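Local coordinates for protein Exo-arabinanase (PDB 3A72) that probably releases arabinobiose from the ends of alpha-1,5-linked arabinan chains as an exo-acting glycoside hydrolase, and is seen here with bound arabinobiose, at residues 206-214 with 266-274; 276-284 with 294-303. One frame throughout, in Å; residues are numbered along the deposited sequence.

Interaction 1: residues 206-214 with 266-274. With AHR (alpha-L-arabinofuranose), chain B.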
loop_
_atom_site.group_PDB
_atom_site.type_symbol
_atom_site.label_atom_id
_atom_site.label_comp_id
_atom_site.label_asym_id
_atom_site.label_seq_id
_atom_site.Cartn_x
_atom_site.Cartn_y
_atom_site.Cartn_z
ATOM N N GLY A 206 -4.632 -11.459 -0.964
ATOM C CA GLY A 206 -4.291 -10.262 -1.720
ATOM C C GLY A 206 -3.807 -9.150 -0.834
ATOM O O GLY A 206 -3.970 -9.118 0.383
ATOM N N MET A 207 -3.240 -8.125 -1.495
ATOM C CA MET A 207 -2.967 -6.815 -0.956
ATOM C C MET A 207 -1.865 -6.835 0.095
ATOM O O MET A 207 -2.054 -6.481 1.246
ATOM C CB MET A 207 -4.232 -6.163 -0.394
ATOM C CG MET A 207 -5.383 -6.190 -1.412
ATOM S SD MET A 207 -6.776 -5.096 -1.025
ATOM C CE MET A 207 -6.094 -3.521 -1.566
ATOM N N PRO A 208 -0.629 -7.215 -0.323
ATOM C CA PRO A 208 0.462 -7.361 0.653
ATOM C C PRO A 208 1.029 -6.035 1.082
ATOM O O PRO A 208 1.359 -5.171 0.240
ATOM C CB PRO A 208 1.502 -8.177 -0.136
ATOM C CG PRO A 208 1.274 -7.759 -1.590
ATOM C CD PRO A 208 -0.220 -7.556 -1.700
ATOM N N VAL A 209 1.230 -5.890 2.401
ATOM C CA VAL A 209 1.875 -4.716 2.953
ATOM C C VAL A 209 2.869 -5.218 4.013
ATOM O O VAL A 209 2.525 -6.119 4.788
ATOM C CB VAL A 209 0.868 -3.707 3.522
ATOM C CG1 VAL A 209 1.553 -2.571 4.280
ATOM C CG2 VAL A 209 -0.036 -3.162 2.427
ATOM N N VAL A 210 4.076 -4.650 4.066
ATOM C CA VAL A 210 5.133 -5.171 4.953
ATOM C C VAL A 210 5.636 -4.042 5.823
ATOM O O VAL A 210 5.809 -2.905 5.356
ATOM C CB VAL A 210 6.270 -5.784 4.138
ATOM C CG1 VAL A 210 7.340 -6.365 5.040
ATOM C CG2 VAL A 210 5.755 -6.856 3.210
ATOM N N THR A 211 5.957 -4.350 7.063
ATOM C CA THR A 211 6.712 -3.431 7.926
ATOM C C THR A 211 7.774 -4.227 8.674
ATOM O O THR A 211 7.520 -5.313 9.202
ATOM C CB THR A 211 5.781 -2.633 8.848
ATOM O OG1 THR A 211 6.543 -1.581 9.492
ATOM C CG2 THR A 211 5.125 -3.400 9.946
ATOM N N LYS A 212 8.992 -3.667 8.769
ATOM C CA LYS A 212 10.069 -4.299 9.490
ATOM C C LYS A 212 9.982 -3.998 10.981
ATOM O O LYS A 212 9.803 -2.846 11.406
ATOM C CB LYS A 212 11.412 -3.807 8.930
ATOM C CG LYS A 212 12.582 -4.622 9.441
ATOM C CD LYS A 212 13.902 -4.177 8.809
ATOM C CE LYS A 212 15.047 -5.121 9.191
ATOM N NZ LYS A 212 16.306 -4.642 8.604
ATOM N N LEU A 213 10.146 -5.015 11.807
ATOM C CA LEU A 213 10.078 -4.902 13.247
ATOM C C LEU A 213 11.475 -4.737 13.850
ATOM O O LEU A 213 12.489 -5.067 13.197
ATOM C CB LEU A 213 9.429 -6.180 13.800
ATOM C CG LEU A 213 8.022 -6.475 13.243
ATOM C CD1 LEU A 213 7.425 -7.693 13.920
ATOM C CD2 LEU A 213 7.101 -5.273 13.350
ATOM N N PRO A 214 11.565 -4.230 15.066
ATOM C CA PRO A 214 12.883 -3.869 15.636
ATOM C C PRO A 214 13.780 -5.049 15.974
ATOM O O PRO A 214 14.954 -4.834 16.218
ATOM C CB PRO A 214 12.503 -3.050 16.895
ATOM C CG PRO A 214 11.116 -3.582 17.264
ATOM C CD PRO A 214 10.460 -3.709 15.901
ATOM N N SER A 266 -10.424 -6.809 4.865
ATOM C CA SER A 266 -10.045 -6.161 3.612
ATOM C C SER A 266 -8.822 -5.232 3.762
ATOM O O SER A 266 -8.613 -4.558 4.786
ATOM C CB SER A 266 -11.170 -5.393 2.981
ATOM O OG SER A 266 -12.249 -6.243 2.605
ATOM N N SER A 267 -8.038 -5.193 2.668
ATOM C CA SER A 267 -7.112 -4.128 2.362
ATOM C C SER A 267 -6.343 -3.574 3.550
ATOM O O SER A 267 -6.534 -2.417 3.938
ATOM C CB SER A 267 -7.830 -3.002 1.624
ATOM O OG SER A 267 -8.734 -2.278 2.433
ATOM N N PRO A 268 -5.445 -4.358 4.103
ATOM C CA PRO A 268 -4.721 -3.910 5.306
ATOM C C PRO A 268 -3.613 -2.929 4.997
ATOM O O PRO A 268 -3.060 -2.858 3.895
ATOM C CB PRO A 268 -4.094 -5.219 5.816
ATOM C CG PRO A 268 -3.812 -5.999 4.543
ATOM C CD PRO A 268 -5.012 -5.714 3.679
ATOM N N TYR A 269 -3.202 -2.216 6.041
ATOM C CA TYR A 269 -1.961 -1.463 6.036
ATOM C C TYR A 269 -1.328 -1.665 7.411
ATOM O O TYR A 269 -2.042 -1.689 8.413
ATOM C CB TYR A 269 -2.191 0.032 5.700
ATOM C CG TYR A 269 -0.970 0.610 4.983
ATOM C CD1 TYR A 269 -0.971 0.696 3.593
ATOM C CD2 TYR A 269 0.186 1.013 5.650
ATOM C CE1 TYR A 269 0.114 1.187 2.910
ATOM C CE2 TYR A 269 1.278 1.470 4.961
ATOM C CZ TYR A 269 1.240 1.565 3.598
ATOM O OH TYR A 269 2.314 2.019 2.852
ATOM N N ALA A 270 -0.015 -1.791 7.482
ATOM C CA ALA A 270 0.692 -1.984 8.757
ATOM C C ALA A 270 1.929 -1.082 8.795
ATOM O O ALA A 270 2.634 -0.955 7.787
ATOM C CB ALA A 270 1.152 -3.406 8.926
ATOM N N VAL A 271 2.208 -0.552 9.964
ATOM C CA VAL A 271 3.384 0.256 10.267
ATOM C C VAL A 271 3.860 -0.110 11.690
ATOM O O VAL A 271 3.149 -0.777 12.426
ATOM C CB VAL A 271 3.093 1.772 10.157
ATOM C CG1 VAL A 271 2.791 2.136 8.731
ATOM C CG2 VAL A 271 1.995 2.204 11.116
ATOM N N TRP A 272 5.031 0.376 12.026
ATOM C CA TRP A 272 5.611 0.188 13.350
ATOM C C TRP A 272 6.198 1.516 13.841
ATOM O O TRP A 272 6.853 2.207 13.099
ATOM C CB TRP A 272 6.668 -0.937 13.335
ATOM C CG TRP A 272 7.347 -1.083 14.674
ATOM C CD1 TRP A 272 6.961 -1.835 15.709
ATOM C CD2 TRP A 272 8.545 -0.419 15.100
ATOM N NE1 TRP A 272 7.815 -1.708 16.778
ATOM C CE2 TRP A 272 8.813 -0.830 16.419
ATOM C CE3 TRP A 272 9.422 0.480 14.486
ATOM C CZ2 TRP A 272 9.899 -0.385 17.150
ATOM C CZ3 TRP A 272 10.518 0.944 15.201
ATOM C CH2 TRP A 272 10.740 0.503 16.496
ATOM N N THR A 273 5.946 1.793 15.141
ATOM C CA THR A 273 6.568 2.949 15.813
ATOM C C THR A 273 7.374 2.454 17.009
ATOM O O THR A 273 6.949 1.532 17.689
ATOM C CB THR A 273 5.503 3.935 16.311
ATOM O OG1 THR A 273 6.179 4.970 17.049
ATOM C CG2 THR A 273 4.455 3.302 17.179
ATOM N N PRO A 274 8.472 3.154 17.356
ATOM C CA PRO A 274 9.085 2.895 18.649
ATOM C C PRO A 274 8.239 3.226 19.851
ATOM O O PRO A 274 8.543 2.757 20.948
ATOM C CB PRO A 274 10.339 3.858 18.616
ATOM C CG PRO A 274 10.540 4.192 17.176
ATOM C CD PRO A 274 9.213 4.158 16.549
HETATM O O5 AHR B . -9.682 -4.867 -7.369
HETATM C C5 AHR B . -8.470 -5.685 -7.297
HETATM C C4 AHR B . -8.643 -6.682 -6.186
HETATM O O4 AHR B . -8.627 -5.970 -4.941
HETATM C C3 AHR B . -7.497 -7.684 -6.107
HETATM O O3 AHR B . -7.792 -8.823 -6.935
HETATM C C2 AHR B . -7.479 -8.037 -4.599
HETATM O O2 AHR B . -6.174 -8.336 -4.107
HETATM C C1 AHR B . -8.108 -6.824 -3.916
HETATM O O1 AHR B . -9.272 -7.226 -3.139
HETATM O O HOH W 1 4.576 -0.432 5.927
#
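V210 O and A270 O face each other across the seam between two neighbouring blades, and one water donates to both, at 2.7 Å from A270 O and 2.8 Å from V210 O. The fold is a six-bladed beta-propeller of four-stranded antiparallel sheets. Strands 206-212 and 269-273 are the first strands of consecutive blades; their axes run almost parallel, 7° apart, and approach to 6.0 Å. They share no direct backbone bond here: each pairs within its own blade, and side chains and a bridging water occupy the seam, with F153 of strand 149-157 also packing on V209 and Y269.

At the sugar end, M207 lies between the ligand and the next blade. Its CG stands 3.5 Å from O2 of one arabinofuranose unit of the bound disaccharide, while SD rests 3.5 Å from S267 CB, and the bend at chi3 folds CE back along the same S267 CB. This sugar unit is hydrogen-bonded to E151, Q176 and E223, so M207 adds an apolar wall to a polar pocket.

Further along, V209 divides its two branches between partners. With CG1 anti to the backbone N (chi1 172°), this methyl sits over the centre of the Y269 ring in a CH-pi contact, 3.9 Å from the centroid and only 4° off the normal. CG2 points instead to P268 O, 3.4 Å away. T211 follows, with OG1 near W272 N and CG2 against the V271 backbone.

The far end closes with P214 across W272: P214 CD lies over the five-membered ring, 3.6 Å from its centroid, and P274 N lies over the opposite face of the indole, toward its rim, while W272 NE1 is hydrogen-bonded to N279 O.

Interaction 2: residues 276-284 with 294-303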
loop_
_atom_site.group_PDB
_atom_site.type_symbol
_atom_site.label_atom_id
_atom_site.label_comp_id
_atom_site.label_asym_id
_atom_site.label_seq_id
_atom_site.Cartn_x
_atom_site.Cartn_y
_atom_site.Cartn_z
ATOM N N GLY A 276 5.220 3.444 22.601
ATOM C CA GLY A 276 4.271 2.580 23.238
ATOM C C GLY A 276 4.748 1.507 24.138
ATOM O O GLY A 276 3.944 0.893 24.853
ATOM N N GLY A 277 6.053 1.220 24.127
ATOM C CA GLY A 277 6.640 0.205 24.970
ATOM C C GLY A 277 7.995 -0.226 24.434
ATOM O O GLY A 277 8.469 0.276 23.390
ATOM N N GLU A 278 8.602 -1.201 25.108
ATOM C CA GLU A 278 9.956 -1.626 24.797
ATOM C C GLU A 278 10.090 -2.231 23.407
ATOM O O GLU A 278 11.150 -2.201 22.823
ATOM C CB GLU A 278 10.383 -2.632 25.850
ATOM C CG GLU A 278 11.603 -3.409 25.389
ATOM C CD GLU A 278 11.641 -4.856 25.814
ATOM O OE1 GLU A 278 10.673 -5.565 26.179
ATOM O OE2 GLU A 278 12.790 -5.337 25.761
ATOM N N ASN A 279 9.014 -2.834 22.875
ATOM C CA ASN A 279 9.001 -3.392 21.523
ATOM C C ASN A 279 8.339 -2.466 20.516
ATOM O O ASN A 279 8.023 -2.909 19.400
ATOM C CB ASN A 279 8.271 -4.751 21.579
ATOM C CG ASN A 279 9.150 -5.848 22.159
ATOM O OD1 ASN A 279 10.331 -5.873 21.961
ATOM N ND2 ASN A 279 8.645 -6.892 22.723
ATOM N N GLY A 280 8.045 -1.231 20.905
ATOM C CA GLY A 280 7.232 -0.362 20.091
ATOM C C GLY A 280 5.854 -0.956 19.886
ATOM O O GLY A 280 5.404 -1.820 20.591
ATOM N N THR A 281 5.187 -0.442 18.846
ATOM C CA THR A 281 3.815 -0.781 18.538
ATOM C C THR A 281 3.663 -0.984 17.035
ATOM O O THR A 281 3.990 -0.092 16.266
ATOM C CB THR A 281 2.857 0.315 19.031
ATOM O OG1 THR A 281 3.110 0.597 20.428
ATOM C CG2 THR A 281 1.419 -0.112 18.937
ATOM N N ILE A 282 3.087 -2.115 16.666
ATOM C CA ILE A 282 2.602 -2.327 15.295
ATOM C C ILE A 282 1.200 -1.759 15.239
ATOM O O ILE A 282 0.383 -2.014 16.147
ATOM C CB ILE A 282 2.604 -3.815 14.884
ATOM C CG1 ILE A 282 3.926 -4.508 15.154
ATOM C CG2 ILE A 282 2.199 -3.946 13.405
ATOM C CD1 ILE A 282 3.867 -6.012 14.987
ATOM N N ILE A 283 0.891 -1.008 14.188
ATOM C CA ILE A 283 -0.424 -0.372 14.005
ATOM C C ILE A 283 -0.954 -0.831 12.663
ATOM O O ILE A 283 -0.248 -0.725 11.635
ATOM C CB ILE A 283 -0.311 1.135 14.107
ATOM C CG1 ILE A 283 0.406 1.565 15.378
ATOM C CG2 ILE A 283 -1.728 1.763 14.009
ATOM C CD1 ILE A 283 0.635 3.062 15.456
ATOM N N VAL A 284 -2.172 -1.362 12.653
ATOM C CA VAL A 284 -2.817 -1.908 11.486
ATOM C C VAL A 284 -4.162 -1.233 11.252
ATOM O O VAL A 284 -4.948 -0.968 12.195
ATOM C CB VAL A 284 -3.000 -3.440 11.635
ATOM C CG1 VAL A 284 -4.035 -4.033 10.648
ATOM C CG2 VAL A 284 -1.663 -4.125 11.462
ATOM N N ILE A 294 -3.772 -2.252 17.350
ATOM C CA ILE A 294 -2.394 -2.125 17.749
ATOM C C ILE A 294 -1.892 -3.363 18.459
ATOM O O ILE A 294 -2.643 -4.135 19.074
ATOM C CB ILE A 294 -2.172 -0.843 18.594
ATOM C CG1 ILE A 294 -2.811 -0.918 20.011
ATOM C CG2 ILE A 294 -2.663 0.366 17.825
ATOM C CD1 ILE A 294 -2.422 0.238 20.908
ATOM N N ASN A 295 -0.556 -3.516 18.454
ATOM C CA ASN A 295 0.069 -4.678 19.099
ATOM C C ASN A 295 1.446 -4.269 19.605
ATOM O O ASN A 295 2.331 -3.856 18.797
ATOM C CB ASN A 295 0.163 -5.837 18.126
ATOM C CG ASN A 295 0.537 -7.112 18.808
ATOM O OD1 ASN A 295 1.648 -7.217 19.359
ATOM N ND2 ASN A 295 -0.306 -8.112 18.757
ATOM N N LYS A 296 1.649 -4.358 20.919
ATOM C CA LYS A 296 2.879 -3.925 21.605
ATOM C C LYS A 296 3.792 -5.109 21.886
ATOM O O LYS A 296 4.753 -4.962 22.660
ATOM C CB LYS A 296 2.505 -3.202 22.893
ATOM C CG LYS A 296 1.772 -1.904 22.622
ATOM C CD LYS A 296 1.549 -1.118 23.908
ATOM C CE LYS A 296 0.899 0.229 23.662
ATOM N NZ LYS A 296 0.988 1.027 24.958
ATOM N N ALA A 297 3.503 -6.257 21.298
ATOM C CA ALA A 297 4.243 -7.492 21.523
ATOM C C ALA A 297 4.650 -8.145 20.214
ATOM O O ALA A 297 4.670 -9.381 20.087
ATOM C CB ALA A 297 3.442 -8.430 22.396
ATOM N N LEU A 298 4.989 -7.318 19.218
ATOM C CA LEU A 298 5.576 -7.813 17.963
ATOM C C LEU A 298 4.657 -8.785 17.223
ATOM O O LEU A 298 5.123 -9.571 16.398
ATOM C CB LEU A 298 6.971 -8.419 18.208
ATOM C CG LEU A 298 7.969 -7.429 18.830
ATOM C CD1 LEU A 298 9.232 -8.158 19.285
ATOM C CD2 LEU A 298 8.289 -6.317 17.844
ATOM N N GLY A 299 3.342 -8.674 17.444
ATOM C CA GLY A 299 2.416 -9.578 16.788
ATOM C C GLY A 299 1.982 -10.751 17.633
ATOM O O GLY A 299 1.140 -11.573 17.198
ATOM N N GLU A 300 2.479 -10.875 18.867
ATOM C CA GLU A 300 1.993 -11.889 19.806
ATOM C C GLU A 300 0.638 -11.550 20.353
ATOM O O GLU A 300 0.218 -10.394 20.412
ATOM C CB GLU A 300 2.981 -12.027 20.996
ATOM C CG GLU A 300 4.365 -12.529 20.597
ATOM C CD GLU A 300 5.247 -12.843 21.786
ATOM O OE1 GLU A 300 5.156 -12.118 22.825
ATOM O OE2 GLU A 300 6.068 -13.778 21.691
ATOM N N GLY A 301 -0.060 -12.572 20.831
ATOM C CA GLY A 301 -1.317 -12.366 21.527
ATOM C C GLY A 301 -2.412 -11.815 20.645
ATOM O O GLY A 301 -2.557 -12.190 19.493
ATOM N N GLU A 302 -3.213 -10.943 21.237
ATOM C CA GLU A 302 -4.337 -10.293 20.600
ATOM C C GLU A 302 -4.032 -8.813 20.422
ATOM O O GLU A 302 -3.198 -8.210 21.111
ATOM C CB GLU A 302 -5.606 -10.469 21.402
ATOM C CG GLU A 302 -6.012 -11.941 21.472
ATOM C CD GLU A 302 -7.192 -12.256 22.282
ATOM O OE1 GLU A 302 -7.645 -11.335 23.017
ATOM O OE2 GLU A 302 -7.637 -13.476 22.302
ATOM N N TRP A 303 -4.743 -8.199 19.494
ATOM C CA TRP A 303 -4.607 -6.818 19.130
ATOM C C TRP A 303 -5.636 -5.975 19.844
ATOM O O TRP A 303 -6.763 -6.412 20.093
ATOM C CB TRP A 303 -4.804 -6.680 17.584
ATOM C CG TRP A 303 -3.681 -7.347 16.855
ATOM C CD1 TRP A 303 -3.411 -8.703 16.836
ATOM C CD2 TRP A 303 -2.672 -6.710 16.056
ATOM N NE1 TRP A 303 -2.257 -8.932 16.076
ATOM C CE2 TRP A 303 -1.811 -7.718 15.593
ATOM C CE3 TRP A 303 -2.436 -5.365 15.693
ATOM C CZ2 TRP A 303 -0.706 -7.440 14.798
ATOM C CZ3 TRP A 303 -1.339 -5.090 14.899
ATOM C CH2 TRP A 303 -0.501 -6.119 14.463
HETATM O O HOH W 2 6.162 -2.509 23.183
HETATM O O HOH W 3 6.081 -6.235 24.508
HETATM O O HOH W 4 5.179 -4.460 18.888
#
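I282 meets W303 at the ring edge, with I282 CG2 near the ring plane and 3.6 Å from W303 CH2. V284 comes across the same end of the indole, its CG2 3.6 Å from W303 CZ3. One ring face is covered by N295 CB, while W303 NE1 is hydrogen-bonded to Y239 OH in the preceding blade. I282 swings CG1 beside its backbone N (chi1 -50°), which carries CD1 under the turn that follows N295, 3.6 Å from L298 C.

Around this core runs the antiparallel hairpin formed by the two middle strands of a propeller blade. I282 and N295 are a hydrogen-bonded pair: I282 N reaches N295 O at 2.9 Å, and N295 N returns the bond to I282 O at 2.9 Å. On the other face of the sheet I283 and I294 lie side by side.

N295 then organises the exit from its strand. Its OD1 receives A297 N at 2.8 Å, an Asx turn, and also G299 N, which arrives from the opposite face of the amide, 72° out of the carbonyl plane. With ND2 donating to E300 O at 2.9 Å, nearly within its own amide plane, both ends of the side chain are held and its rotation is fixed. The type I' turn 297-300 is thereby tied to the strand.

At the rim K296 extends alongside T281. Two waters join N279 to K296 O, and L298 lies across the N279 amide. K296 NZ donates to G276 O at 3.0 Å on a lone pair and is shared with L355 O at the end of the chain, probably its terminal carboxylate, which would put a charge pair on this otherwise neutral, carbonyl-rich rim.

How the interactions relate
Interaction 1 lies in the inner part of the propeller and joins two blades; interaction 2 lies farther out, about 12 Å away between centres, and holds one blade together. They share the sheet that begins with strand 269-273: V271 O and T273 O probably accept from I283 N and T281 N, so the strand packed against the neighbouring blade in interaction 1 is paired on its other side with the hairpin of interaction 2. The chemistry follows the place. Parallel first strands meet through methyls, rings and a bridging water, with the sugar at one end, whereas the hairpin uses direct backbone bonds, an asparagine-held turn and, at its solvent rim, lysine and waters.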